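Local coordinates for protein polygalacturonase (Pectobacterium carotovorum subsp. carotovorum, PDB 1BHE) that hydrolyses the alpha-1,4 galacturonosyl linkages of polygalacturonic acid in pectin, contributing to the maceration and soft rot of plant tissue, at residues K10-C15 with G62-I67; W135-D140 with Q148-L153; M253-E258 with Y263-D268; A101-V106 with G117-Q122; D183-W188 with D202-M207. One frame throughout, in Å; residues are numbered along the deposited sequence.

Interaction 1: residues K10-C15 with G62-I67; sequences KTPSSC and GVSLLI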
# COMPACT_ATOMS: atom_id res chain seq x y z
N LYS A 10 -0.99 -2.65 20.98
CA LYS A 10 -0.38 -2.07 22.17
C LYS A 10 1.11 -1.92 21.88
O LYS A 10 1.69 -2.84 21.29
CB LYS A 10 -0.58 -2.96 23.40
CG LYS A 10 -2.03 -3.11 23.84
CD LYS A 10 -2.10 -3.49 25.32
CE LYS A 10 -3.47 -4.06 25.66
NZ LYS A 10 -4.53 -3.02 25.51
N THR A 11 1.71 -0.77 22.19
CA THR A 11 3.13 -0.65 21.86
C THR A 11 4.02 -1.43 22.82
O THR A 11 3.85 -1.34 24.03
CB THR A 11 3.57 0.81 21.89
OG1 THR A 11 2.55 1.59 21.20
CG2 THR A 11 4.92 1.08 21.26
N PRO A 12 4.98 -2.15 22.27
CA PRO A 12 5.93 -2.91 23.06
C PRO A 12 6.83 -2.03 23.91
O PRO A 12 7.07 -0.86 23.61
CB PRO A 12 6.78 -3.66 22.04
CG PRO A 12 6.07 -3.54 20.73
CD PRO A 12 5.23 -2.30 20.81
N SER A 13 7.34 -2.62 24.99
CA SER A 13 8.30 -1.92 25.85
C SER A 13 9.63 -1.92 25.10
O SER A 13 9.83 -2.77 24.22
CB SER A 13 8.41 -2.59 27.21
OG SER A 13 9.23 -3.75 27.11
N SER A 14 10.50 -0.96 25.37
CA SER A 14 11.76 -0.87 24.63
C SER A 14 12.82 -1.81 25.19
O SER A 14 12.92 -1.99 26.41
CB SER A 14 12.28 0.57 24.69
OG SER A 14 12.55 0.89 26.05
N CYS A 15 13.64 -2.37 24.31
CA CYS A 15 14.76 -3.20 24.73
C CYS A 15 16.00 -2.32 24.90
O CYS A 15 16.85 -2.53 25.77
CB CYS A 15 15.10 -4.29 23.72
SG CYS A 15 15.42 -3.72 22.02
N GLY A 62 10.01 -11.23 15.79
CA GLY A 62 9.66 -10.96 17.17
C GLY A 62 10.15 -9.62 17.71
O GLY A 62 9.91 -9.28 18.87
N VAL A 63 10.90 -8.88 16.91
CA VAL A 63 11.47 -7.59 17.27
C VAL A 63 10.72 -6.47 16.55
O VAL A 63 10.21 -6.62 15.44
CB VAL A 63 12.97 -7.56 16.91
CG1 VAL A 63 13.61 -6.21 17.17
CG2 VAL A 63 13.71 -8.66 17.67
N SER A 64 10.63 -5.30 17.20
CA SER A 64 9.91 -4.17 16.63
C SER A 64 10.75 -2.89 16.64
O SER A 64 11.81 -2.82 17.26
CB SER A 64 8.63 -3.92 17.44
OG SER A 64 7.72 -5.01 17.37
N LEU A 65 10.23 -1.88 15.96
CA LEU A 65 10.83 -0.56 15.92
C LEU A 65 9.82 0.41 16.52
O LEU A 65 8.63 0.35 16.19
CB LEU A 65 11.15 -0.07 14.51
CG LEU A 65 12.58 0.06 14.02
CD1 LEU A 65 12.60 0.83 12.69
CD2 LEU A 65 13.51 0.72 15.02
N LEU A 66 10.30 1.29 17.37
CA LEU A 66 9.47 2.30 18.02
C LEU A 66 10.08 3.68 17.79
O LEU A 66 11.26 3.87 18.09
CB LEU A 66 9.38 2.01 19.52
CG LEU A 66 8.80 3.11 20.41
CD1 LEU A 66 7.40 3.48 19.95
CD2 LEU A 66 8.80 2.68 21.87
N ILE A 67 9.34 4.58 17.17
CA ILE A 67 9.85 5.91 16.83
C ILE A 67 9.09 6.97 17.63
O ILE A 67 7.87 7.05 17.54
CB ILE A 67 9.70 6.22 15.33
CG1 ILE A 67 10.16 5.03 14.48
CG2 ILE A 67 10.49 7.47 14.94
CD1 ILE A 67 9.83 5.15 13.00

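Interaction 2: residues W135-D140 with Q148-L153; sequences WELAAD and QNTPRL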
# COMPACT_ATOMS: atom_id res chain seq x y z
N TRP A 135 11.50 10.39 -7.44
CA TRP A 135 10.27 10.58 -8.21
C TRP A 135 10.52 11.06 -9.63
O TRP A 135 9.75 10.72 -10.54
CB TRP A 135 9.30 11.50 -7.48
CG TRP A 135 8.80 10.93 -6.18
CD1 TRP A 135 8.61 9.62 -5.85
CD2 TRP A 135 8.38 11.70 -5.05
NE1 TRP A 135 8.13 9.53 -4.56
CE2 TRP A 135 7.98 10.79 -4.05
CE3 TRP A 135 8.34 13.08 -4.78
CZ2 TRP A 135 7.53 11.22 -2.80
CZ3 TRP A 135 7.90 13.49 -3.53
CH2 TRP A 135 7.50 12.56 -2.56
N GLU A 136 11.60 11.79 -9.87
CA GLU A 136 11.94 12.25 -11.22
C GLU A 136 12.26 11.12 -12.18
O GLU A 136 12.16 11.31 -13.40
CB GLU A 136 13.11 13.24 -11.14
CG GLU A 136 12.62 14.64 -10.80
CD GLU A 136 13.71 15.63 -10.46
OE1 GLU A 136 14.82 15.24 -10.05
OE2 GLU A 136 13.43 16.85 -10.58
N LEU A 137 12.60 9.93 -11.70
CA LEU A 137 12.84 8.77 -12.55
C LEU A 137 11.58 8.21 -13.20
O LEU A 137 11.68 7.51 -14.21
CB LEU A 137 13.54 7.67 -11.75
CG LEU A 137 14.91 7.99 -11.16
CD1 LEU A 137 15.23 7.03 -10.01
CD2 LEU A 137 16.00 7.91 -12.22
N ALA A 138 10.39 8.46 -12.67
CA ALA A 138 9.14 7.95 -13.22
C ALA A 138 8.83 8.53 -14.60
O ALA A 138 8.50 7.78 -15.52
CB ALA A 138 7.98 8.23 -12.28
N ALA A 139 8.95 9.85 -14.75
CA ALA A 139 8.69 10.47 -16.05
C ALA A 139 9.51 9.74 -17.11
O ALA A 139 8.97 9.22 -18.09
CB ALA A 139 9.03 11.95 -16.04
N ASP A 140 10.82 9.65 -16.87
CA ASP A 140 11.73 8.94 -17.74
C ASP A 140 11.26 7.51 -17.99
O ASP A 140 11.15 7.09 -19.15
CB ASP A 140 13.13 8.93 -17.13
CG ASP A 140 14.19 8.59 -18.16
OD1 ASP A 140 14.58 9.51 -18.92
OD2 ASP A 140 14.62 7.42 -18.21
N GLN A 148 11.54 1.88 -13.35
CA GLN A 148 12.45 2.60 -12.48
C GLN A 148 12.83 1.69 -11.31
O GLN A 148 12.06 0.81 -10.91
CB GLN A 148 11.88 3.91 -11.96
CG GLN A 148 10.75 3.79 -10.95
CD GLN A 148 9.39 3.97 -11.59
OE1 GLN A 148 9.09 3.28 -12.57
NE2 GLN A 148 8.57 4.87 -11.06
N ASN A 149 14.03 1.88 -10.79
CA ASN A 149 14.50 1.12 -9.64
C ASN A 149 14.57 2.10 -8.48
O ASN A 149 15.46 2.96 -8.44
CB ASN A 149 15.85 0.46 -9.89
CG ASN A 149 15.77 -0.56 -11.02
OD1 ASN A 149 15.56 -1.75 -10.76
ND2 ASN A 149 15.92 -0.07 -12.25
N THR A 150 13.61 2.05 -7.57
CA THR A 150 13.54 2.93 -6.41
C THR A 150 13.11 2.11 -5.19
O THR A 150 12.33 1.17 -5.32
CB THR A 150 12.54 4.08 -6.57
OG1 THR A 150 11.22 3.52 -6.76
CG2 THR A 150 12.81 5.03 -7.73
N PRO A 151 13.58 2.45 -4.00
CA PRO A 151 13.25 1.74 -2.78
C PRO A 151 11.84 1.90 -2.25
O PRO A 151 11.29 3.00 -2.13
CB PRO A 151 14.24 2.27 -1.75
CG PRO A 151 14.97 3.40 -2.35
CD PRO A 151 14.53 3.57 -3.77
N ARG A 152 11.22 0.78 -1.86
CA ARG A 152 9.98 0.79 -1.09
C ARG A 152 10.28 1.15 0.36
O ARG A 152 11.42 0.90 0.80
CB ARG A 152 9.31 -0.59 -1.13
CG ARG A 152 8.72 -0.90 -2.51
CD ARG A 152 8.22 -2.34 -2.57
NE ARG A 152 7.51 -2.60 -3.83
CZ ARG A 152 7.17 -3.81 -4.26
NH1 ARG A 152 7.46 -4.89 -3.54
NH2 ARG A 152 6.54 -3.93 -5.42
N LEU A 153 9.33 1.72 1.09
CA LEU A 153 9.59 2.08 2.48
C LEU A 153 9.61 0.86 3.39
O LEU A 153 10.55 0.63 4.14
CB LEU A 153 8.55 3.05 3.02
CG LEU A 153 8.72 4.55 2.95
CD1 LEU A 153 7.75 5.19 3.95
CD2 LEU A 153 10.13 5.05 3.20

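Interaction 3: residues M253-E258 with Y263-D268; sequences MSIGSE and YNVTVD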
# COMPACT_ATOMS: atom_id res chain seq x y z
N MET A 253 -9.30 2.90 -3.53
CA MET A 253 -9.42 1.70 -2.71
C MET A 253 -9.57 0.58 -3.74
O MET A 253 -10.68 0.28 -4.21
CB MET A 253 -10.62 1.80 -1.78
CG MET A 253 -11.04 0.51 -1.08
SD MET A 253 -9.71 -0.19 -0.08
CE MET A 253 -9.35 -1.69 -0.99
N SER A 254 -8.44 0.08 -4.24
CA SER A 254 -8.42 -0.84 -5.35
C SER A 254 -8.07 -2.30 -5.10
O SER A 254 -7.42 -2.70 -4.14
CB SER A 254 -7.40 -0.32 -6.40
OG SER A 254 -7.69 1.03 -6.75
N ILE A 255 -8.51 -3.12 -6.05
CA ILE A 255 -8.22 -4.54 -6.15
C ILE A 255 -7.66 -4.74 -7.56
O ILE A 255 -8.32 -4.32 -8.52
CB ILE A 255 -9.43 -5.45 -5.93
CG1 ILE A 255 -9.88 -5.43 -4.46
CG2 ILE A 255 -9.16 -6.89 -6.35
CD1 ILE A 255 -11.26 -6.03 -4.25
N GLY A 256 -6.47 -5.31 -7.69
CA GLY A 256 -5.87 -5.52 -9.02
C GLY A 256 -4.61 -4.65 -9.16
O GLY A 256 -4.22 -4.00 -8.20
N SER A 257 -3.99 -4.70 -10.32
CA SER A 257 -4.46 -5.44 -11.48
C SER A 257 -4.26 -6.94 -11.44
O SER A 257 -4.90 -7.71 -12.17
CB SER A 257 -3.75 -4.86 -12.73
OG SER A 257 -4.27 -3.55 -12.96
N GLU A 258 -3.37 -7.40 -10.57
CA GLU A 258 -3.16 -8.84 -10.42
C GLU A 258 -4.34 -9.36 -9.60
O GLU A 258 -4.47 -9.04 -8.42
CB GLU A 258 -1.79 -9.11 -9.81
CG GLU A 258 -0.66 -8.55 -10.67
CD GLU A 258 -0.32 -7.11 -10.34
OE1 GLU A 258 -1.00 -6.44 -9.55
OE2 GLU A 258 0.68 -6.60 -10.88
N TYR A 263 -10.33 -13.06 -2.37
CA TYR A 263 -11.57 -13.46 -1.72
C TYR A 263 -11.87 -12.80 -0.39
O TYR A 263 -10.97 -12.55 0.42
CB TYR A 263 -11.50 -14.98 -1.39
CG TYR A 263 -11.20 -15.89 -2.56
CD1 TYR A 263 -9.89 -16.16 -2.94
CD2 TYR A 263 -12.24 -16.46 -3.29
CE1 TYR A 263 -9.62 -16.97 -4.03
CE2 TYR A 263 -11.97 -17.28 -4.38
CZ TYR A 263 -10.66 -17.53 -4.74
OH TYR A 263 -10.37 -18.33 -5.81
N ASN A 264 -13.15 -12.61 -0.11
CA ASN A 264 -13.66 -12.12 1.16
C ASN A 264 -13.05 -10.82 1.65
O ASN A 264 -12.37 -10.72 2.68
CB ASN A 264 -13.47 -13.23 2.21
CG ASN A 264 -14.15 -12.98 3.53
OD1 ASN A 264 -15.17 -12.30 3.62
ND2 ASN A 264 -13.59 -13.53 4.60
N VAL A 265 -13.32 -9.76 0.90
CA VAL A 265 -12.85 -8.41 1.18
C VAL A 265 -14.01 -7.56 1.69
O VAL A 265 -15.02 -7.42 0.99
CB VAL A 265 -12.24 -7.77 -0.07
CG1 VAL A 265 -11.72 -6.37 0.23
CG2 VAL A 265 -11.12 -8.63 -0.63
N THR A 266 -13.87 -7.02 2.89
CA THR A 266 -14.89 -6.22 3.52
C THR A 266 -14.43 -4.78 3.74
O THR A 266 -13.48 -4.53 4.50
CB THR A 266 -15.30 -6.82 4.89
OG1 THR A 266 -15.80 -8.15 4.71
CG2 THR A 266 -16.37 -5.99 5.58
N VAL A 267 -15.09 -3.83 3.08
CA VAL A 267 -14.79 -2.42 3.21
C VAL A 267 -15.99 -1.72 3.86
O VAL A 267 -17.07 -1.75 3.28
CB VAL A 267 -14.51 -1.73 1.86
CG1 VAL A 267 -14.16 -0.26 2.07
CG2 VAL A 267 -13.40 -2.43 1.08
N ASP A 268 -15.79 -1.08 5.00
CA ASP A 268 -16.87 -0.39 5.70
C ASP A 268 -16.37 0.90 6.35
O ASP A 268 -15.29 0.95 6.94
CB ASP A 268 -17.52 -1.27 6.76
CG ASP A 268 -18.70 -0.58 7.44
OD1 ASP A 268 -19.68 -0.23 6.75
OD2 ASP A 268 -18.65 -0.36 8.67

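Interaction 4: residues A101-V106 with G117-Q122; sequences AFITAV and GTIDGQ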
# COMPACT_ATOMS: atom_id res chain seq x y z
N ALA A 101 14.45 -2.41 0.11
CA ALA A 101 13.52 -1.48 0.74
C ALA A 101 14.23 -0.80 1.91
O ALA A 101 15.32 -1.23 2.29
CB ALA A 101 12.27 -2.20 1.23
N PHE A 102 13.60 0.22 2.48
CA PHE A 102 14.20 0.89 3.64
C PHE A 102 14.17 -0.03 4.85
O PHE A 102 15.18 -0.22 5.53
CB PHE A 102 13.48 2.21 3.91
CG PHE A 102 14.11 3.10 4.94
CD1 PHE A 102 15.44 3.00 5.29
CD2 PHE A 102 13.33 4.08 5.55
CE1 PHE A 102 16.00 3.84 6.24
CE2 PHE A 102 13.88 4.93 6.50
CZ PHE A 102 15.21 4.80 6.84
N ILE A 103 13.00 -0.60 5.14
CA ILE A 103 12.85 -1.53 6.26
C ILE A 103 12.28 -2.84 5.71
O ILE A 103 11.22 -2.81 5.08
CB ILE A 103 11.94 -1.00 7.37
CG1 ILE A 103 12.47 0.31 7.97
CG2 ILE A 103 11.77 -2.04 8.48
CD1 ILE A 103 11.40 1.01 8.79
N THR A 104 13.01 -3.94 5.90
CA THR A 104 12.56 -5.23 5.39
C THR A 104 12.41 -6.25 6.51
O THR A 104 13.28 -6.41 7.36
CB THR A 104 13.54 -5.79 4.34
OG1 THR A 104 13.83 -4.81 3.34
CG2 THR A 104 12.95 -7.02 3.65
N ALA A 105 11.27 -6.95 6.54
CA ALA A 105 10.98 -7.96 7.54
C ALA A 105 10.72 -9.28 6.79
O ALA A 105 9.73 -9.39 6.08
CB ALA A 105 9.74 -7.56 8.34
N VAL A 106 11.65 -10.21 6.88
CA VAL A 106 11.56 -11.49 6.18
C VAL A 106 11.32 -12.64 7.14
O VAL A 106 12.05 -12.79 8.12
CB VAL A 106 12.89 -11.78 5.42
CG1 VAL A 106 12.85 -13.17 4.80
CG2 VAL A 106 13.13 -10.73 4.35
N GLY A 117 6.24 8.68 15.83
CA GLY A 117 7.25 9.30 14.99
C GLY A 117 6.92 9.07 13.51
O GLY A 117 5.88 8.55 13.14
N THR A 118 7.85 9.51 12.67
CA THR A 118 7.74 9.45 11.23
C THR A 118 8.85 8.68 10.54
O THR A 118 10.00 8.70 10.96
CB THR A 118 7.81 10.92 10.71
OG1 THR A 118 6.72 11.66 11.28
CG2 THR A 118 7.75 11.02 9.20
N ILE A 119 8.50 8.03 9.44
CA ILE A 119 9.45 7.38 8.54
C ILE A 119 9.36 8.19 7.24
O ILE A 119 8.28 8.30 6.66
CB ILE A 119 9.16 5.90 8.28
CG1 ILE A 119 9.23 5.12 9.60
CG2 ILE A 119 10.16 5.34 7.27
CD1 ILE A 119 8.81 3.67 9.52
N ASP A 120 10.46 8.82 6.85
CA ASP A 120 10.52 9.67 5.68
C ASP A 120 11.42 9.09 4.60
O ASP A 120 12.62 8.91 4.82
CB ASP A 120 11.03 11.05 6.10
CG ASP A 120 11.25 12.05 4.99
OD1 ASP A 120 10.84 11.83 3.83
OD2 ASP A 120 11.85 13.11 5.30
N GLY A 121 10.84 8.82 3.43
CA GLY A 121 11.59 8.23 2.33
C GLY A 121 12.39 9.21 1.49
O GLY A 121 13.19 8.79 0.64
N GLN A 122 12.17 10.51 1.62
CA GLN A 122 12.85 11.51 0.81
C GLN A 122 12.69 11.21 -0.68
O GLN A 122 13.64 11.31 -1.46
CB GLN A 122 14.35 11.56 1.14
CG GLN A 122 14.71 11.91 2.57
CD GLN A 122 16.03 12.65 2.67
OE1 GLN A 122 16.04 13.88 2.61
NE2 GLN A 122 17.14 11.92 2.77

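Interaction 5: residues D183-W188 with D202-M207; sequences DGFTAW and DGIDPM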
# COMPACT_ATOMS: atom_id res chain seq x y z
N ASP A 183 0.56 -13.98 6.36
CA ASP A 183 -0.72 -14.20 7.03
C ASP A 183 -0.80 -13.39 8.32
O ASP A 183 -0.11 -13.70 9.28
CB ASP A 183 -0.83 -15.70 7.32
CG ASP A 183 -2.09 -16.16 7.99
OD1 ASP A 183 -2.85 -15.37 8.59
OD2 ASP A 183 -2.35 -17.39 7.92
N GLY A 184 -1.67 -12.38 8.33
CA GLY A 184 -1.83 -11.60 9.57
C GLY A 184 -1.06 -10.29 9.47
O GLY A 184 0.15 -10.26 9.68
N PHE A 185 -1.76 -9.23 9.12
CA PHE A 185 -1.16 -7.90 9.03
C PHE A 185 -2.21 -6.90 9.51
O PHE A 185 -3.33 -6.91 8.99
CB PHE A 185 -0.71 -7.54 7.61
CG PHE A 185 -0.30 -6.11 7.42
CD1 PHE A 185 0.94 -5.66 7.85
CD2 PHE A 185 -1.16 -5.20 6.82
CE1 PHE A 185 1.32 -4.34 7.67
CE2 PHE A 185 -0.78 -3.88 6.64
CZ PHE A 185 0.46 -3.44 7.06
N THR A 186 -1.83 -6.08 10.47
CA THR A 186 -2.74 -5.07 11.00
C THR A 186 -2.07 -3.69 10.90
O THR A 186 -1.01 -3.49 11.49
CB THR A 186 -3.11 -5.34 12.46
OG1 THR A 186 -3.88 -6.56 12.55
CG2 THR A 186 -3.94 -4.22 13.08
N ALA A 187 -2.70 -2.78 10.17
CA ALA A 187 -2.26 -1.39 10.10
C ALA A 187 -3.37 -0.59 10.80
O ALA A 187 -4.53 -0.71 10.41
CB ALA A 187 -2.04 -0.91 8.68
N TRP A 188 -3.04 0.10 11.87
CA TRP A 188 -4.04 0.81 12.68
C TRP A 188 -3.50 2.18 13.06
O TRP A 188 -2.35 2.28 13.49
CB TRP A 188 -4.34 -0.04 13.90
CG TRP A 188 -5.47 0.37 14.78
CD1 TRP A 188 -5.69 1.58 15.38
CD2 TRP A 188 -6.57 -0.47 15.19
NE1 TRP A 188 -6.84 1.55 16.12
CE2 TRP A 188 -7.40 0.30 16.02
CE3 TRP A 188 -6.91 -1.80 14.93
CZ2 TRP A 188 -8.56 -0.22 16.58
CZ3 TRP A 188 -8.06 -2.31 15.49
CH2 TRP A 188 -8.87 -1.52 16.32
N ASP A 202 2.03 3.52 -4.19
CA ASP A 202 0.92 2.84 -3.54
C ASP A 202 1.10 2.93 -2.02
O ASP A 202 2.23 2.85 -1.54
CB ASP A 202 0.81 1.37 -3.93
CG ASP A 202 0.38 1.11 -5.36
OD1 ASP A 202 0.28 2.06 -6.16
OD2 ASP A 202 0.14 -0.06 -5.70
N GLY A 203 -0.02 3.07 -1.31
CA GLY A 203 0.02 3.18 0.13
C GLY A 203 0.29 1.86 0.83
O GLY A 203 1.37 1.64 1.38
N ILE A 204 -0.73 1.00 0.90
CA ILE A 204 -0.61 -0.30 1.54
C ILE A 204 -1.14 -1.39 0.60
O ILE A 204 -2.32 -1.39 0.28
CB ILE A 204 -1.40 -0.42 2.87
CG1 ILE A 204 -0.95 0.63 3.89
CG2 ILE A 204 -1.20 -1.82 3.43
CD1 ILE A 204 -1.75 0.63 5.17
N ASP A 205 -0.28 -2.33 0.22
CA ASP A 205 -0.63 -3.38 -0.71
C ASP A 205 -0.36 -4.80 -0.22
O ASP A 205 0.77 -5.30 -0.32
CB ASP A 205 0.16 -3.27 -2.02
CG ASP A 205 -0.02 -2.06 -2.90
OD1 ASP A 205 -0.77 -1.12 -2.60
OD2 ASP A 205 0.62 -2.03 -3.99
N PRO A 206 -1.40 -5.51 0.18
CA PRO A 206 -1.32 -6.94 0.47
C PRO A 206 -1.14 -7.67 -0.85
O PRO A 206 -1.85 -7.38 -1.82
CB PRO A 206 -2.65 -7.26 1.14
CG PRO A 206 -3.32 -5.95 1.39
CD PRO A 206 -2.79 -5.01 0.32
N MET A 207 -0.17 -8.57 -0.95
CA MET A 207 0.15 -9.31 -2.16
C MET A 207 0.19 -10.81 -1.89
O MET A 207 1.09 -11.29 -1.20
CB MET A 207 1.53 -8.89 -2.70
CG MET A 207 1.60 -7.47 -3.23
SD MET A 207 3.25 -7.05 -3.86
CE MET A 207 2.95 -5.35 -4.35

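Interaction 1: residues K10-C15 with G62-I67
L66 meets the extended chain at T11 and P12, and the tight part of the contact is the methyl pair T11 CG2 and L66 CD1, 3.7 Å apart. Two torsions bring these carbons together: T11 has CG2 anti to the backbone N and L66 has CG anti to its own N (chi1 167°), with the two side chains crossing at about a right angle. Both contacts of P12 are looser: its CG faces S64 OG at 4.0 Å, and its O lies 4.3 Å from L66 CD2.

Solvent borders the T11 end, where the residue is exposed, whereas S64 is buried and Y114 of strand 112-114 packs against T11, P12, S64 and L66. The backbone of S13 and C15 hydrogen-bonds to A41, and that of S64 to K40 and V42, so residues 40-42, at the start of strand 41-45, bridge the segments. A disulfide ties C15 to C36, which also touches V63. The N-terminal region thus packs on an early strand of the parallel beta-helix.

With 177 Å² buried and neither a hydrogen bond nor a salt bridge between the segments, carbon meets carbon at T11-L66 and oxygen meets carbon at P12, a contact of little directional specificity.

Interaction 2: residues W135-D140 with Q148-L153
L137 lies over the side of Q148 and T150, touching one residue through its base and the other through its tip. Its CB is 4.1 Å from Q148 CB, while CD1 extends to T150 CG2 at 3.9 Å, the leucine and threonine side chains running antiparallel alongside each other. T150 can offer this methyl because CG2 sits anti to the carbonyl carbon. Its hydroxyl then serves another purpose, and OG1 is hydrogen-bonded to N174 ND2.

Q148 bends toward the helix. With chi1 at 70° its CG stands between the backbone N and the carbonyl carbon, and a kink at chi2 (-100°) turns the carboxamide toward the next helical residue. NE2 consequently rests 3.6 Å from A138 CB and 3.8 Å from A138 CA, an amide nitrogen against aliphatic carbon. The closest pair of backbones, L137 CA and Q148 CA, is 6.2 Å apart, close enough for the two CB atoms to meet.

N149 points the other way, and its carboxamide is gripped at both ends: OD1 accepts from the backbone N of G96 and G98, while ND2 reaches V91 O and D93 OD1.

The side chain of Q148 lies about 7 Å from that of D223, the predicted proton donor. A short helix and a loop folded together, probably beside the catalytic cleft and just ahead of strand 154-157, fit the loop excursions that decorate the parallel beta-helix of family 28 glycosidases.

Interaction 3: residues M253-E258 with Y263-D268
M253 and V267 form one of two apolar pairs here, and I255 with V265 forms the other. In the first, M253 CG is 4.3 Å from V267 CG2. The methionine has CG anti to its backbone N (chi1 168°), and chi2 of 58° then bends the chain before the sulfur, so CG makes the nearest approach, with the sulfur only slightly further off. In the second, the tip of the isoleucine does the work, I255 CD1 lying 4.5 Å from V265 CG2. All four residues are buried, and both distances are on the long side for touching carbons.

Backbone geometry explains that spacing. The CA atoms are 9.0 Å apart for M253 and V267 and 9.5 Å for I255 and V265, too far for main-chain pairing, and the register runs in opposite senses along the two strands. They therefore face each other across the interior. After strand 253-256 the chain turns a corner at S257, following a cis peptide bond, and returns as part of strand 258-273. I228 packs on M253, I255 and V265, while I242 packs on M253 and V267, continuing the apolar filling into the preceding coil.

Polar groups are kept off this interface. S254 OG is bonded to D224 OD1 and R280 NE, and E258 OE1 forms a salt bridge with K229 NZ.

The contact thus consists of dispersion and exclusion of water alone: aliphatic groups from facing walls of the right-handed parallel beta-helix meet in its core, with 131 Å² buried and no polar bond between the segments to fix their register.

Interaction 4: residues A101-V106 with G117-Q122
F102 presents the edge of its ring to I119. Both CD2 and CE2 are 3.8 Å from I119 CG2, and this methyl lies near the ring plane rather than over a face. CG of the phenylalanine is anti to its backbone N (chi1 -171°), which carries the ring across toward the second segment. The two side chains cross obliquely, and F102 CA approaches nearest to G121 CA, at 7.9 Å. L73 and A75 of strand 72-75, together with F82 and L153, also pack on this ring.

One residue on, I103 enters the same hydrophobic interior, its CD1 meeting I119 CD1 at 3.8 Å. I119 thus uses different branches for its two neighbours: CG2 for the aromatic edge and the far end of CG1 for the isoleucine. Strand 103-106 pairs in parallel with 51-58 and 154-157, whereas 118-120 pairs with 72-75 and 167-170. The contact therefore spans two walls of the right-handed parallel beta-helix, with I103 also touching L65 and I119 touching I67 in the stacked core.

Beyond I119 the side chain of D120 points away from the first segment. D120 OD1 accepts from Q122 N at 2.9 Å with an N-H...O angle of 157°, an Asx turn in which the donor stands 50° out of the carboxylate plane, and takes a weak hydrogen bond from N171 ND2. The other oxygen, D120 OD2, makes a salt bridge with R74 NE, so partners on both oxygens restrain the rotation of the carboxylate.

Interaction 5: residues D183-W188 with D202-M207
Two walls of the right-handed parallel beta-helix meet here through their inward-facing residues, F185 and A187 of one strand packing on I204 of another. The isoleucine uses its two branches for different partners. CG2 touches the phenylalanine, 3.8 Å from F185 CE2, approaching the ring at a slant. CD1, at the end of the other branch, lies 3.8 Å from A187 CB. I204 can divide itself in this way because CG1 is anti to the carbonyl carbon and CG2 anti to the backbone N (chi1 -58°).

F185 has CG anti to its own backbone N (chi1 170°), sending the ring inward. Over one of its faces lies the main chain of its own strand, A187 N standing 4.1 Å above the plane and offset toward the rim. The strands are well separated, with F185 CA 8.6 Å from P206 CA and A187 CA 8.8 Å from I204 CA, so side chains alone bridge the gap.

V177 packs on both F185 and I204, and F179, whose plane is inclined by about 30°, meets the F185 ring. I212 and I214 of strand 210-215 add further aliphatic cover.

The second segment also approaches the active site: D202, two residues before I204, packs on D223, the predicted proton donor, whose side chain is about 12 Å from that of I204. The contact itself is an aromatic and aliphatic cluster of inward-facing residues filling the core of the right-handed parallel beta-helix, the fold of this family.

How the interactions relate
Along the chain the contacts follow the order 1, 4, 2, 5, 3, advancing along the beta-helix. Interactions 1 and 4, centres 15 Å apart, are joined directly: I67 O lies 2.9 Å from G117 N, a probable hydrogen bond, and I67 CD1 packs on I119 CG1. Interaction 4 touches interaction 2 through L153 O and I103 N, also 2.9 Å apart, tying loop to strands. Interactions 3 and 5 have centres 12 Å apart without touching, whereas 1 and 3 stand 30 Å apart. From near one end to beyond the middle, interactions 3, 4 and 5 join walls of the beta-helix across its core, while interaction 2 packs helix and loop near D223, probably beside the cleft.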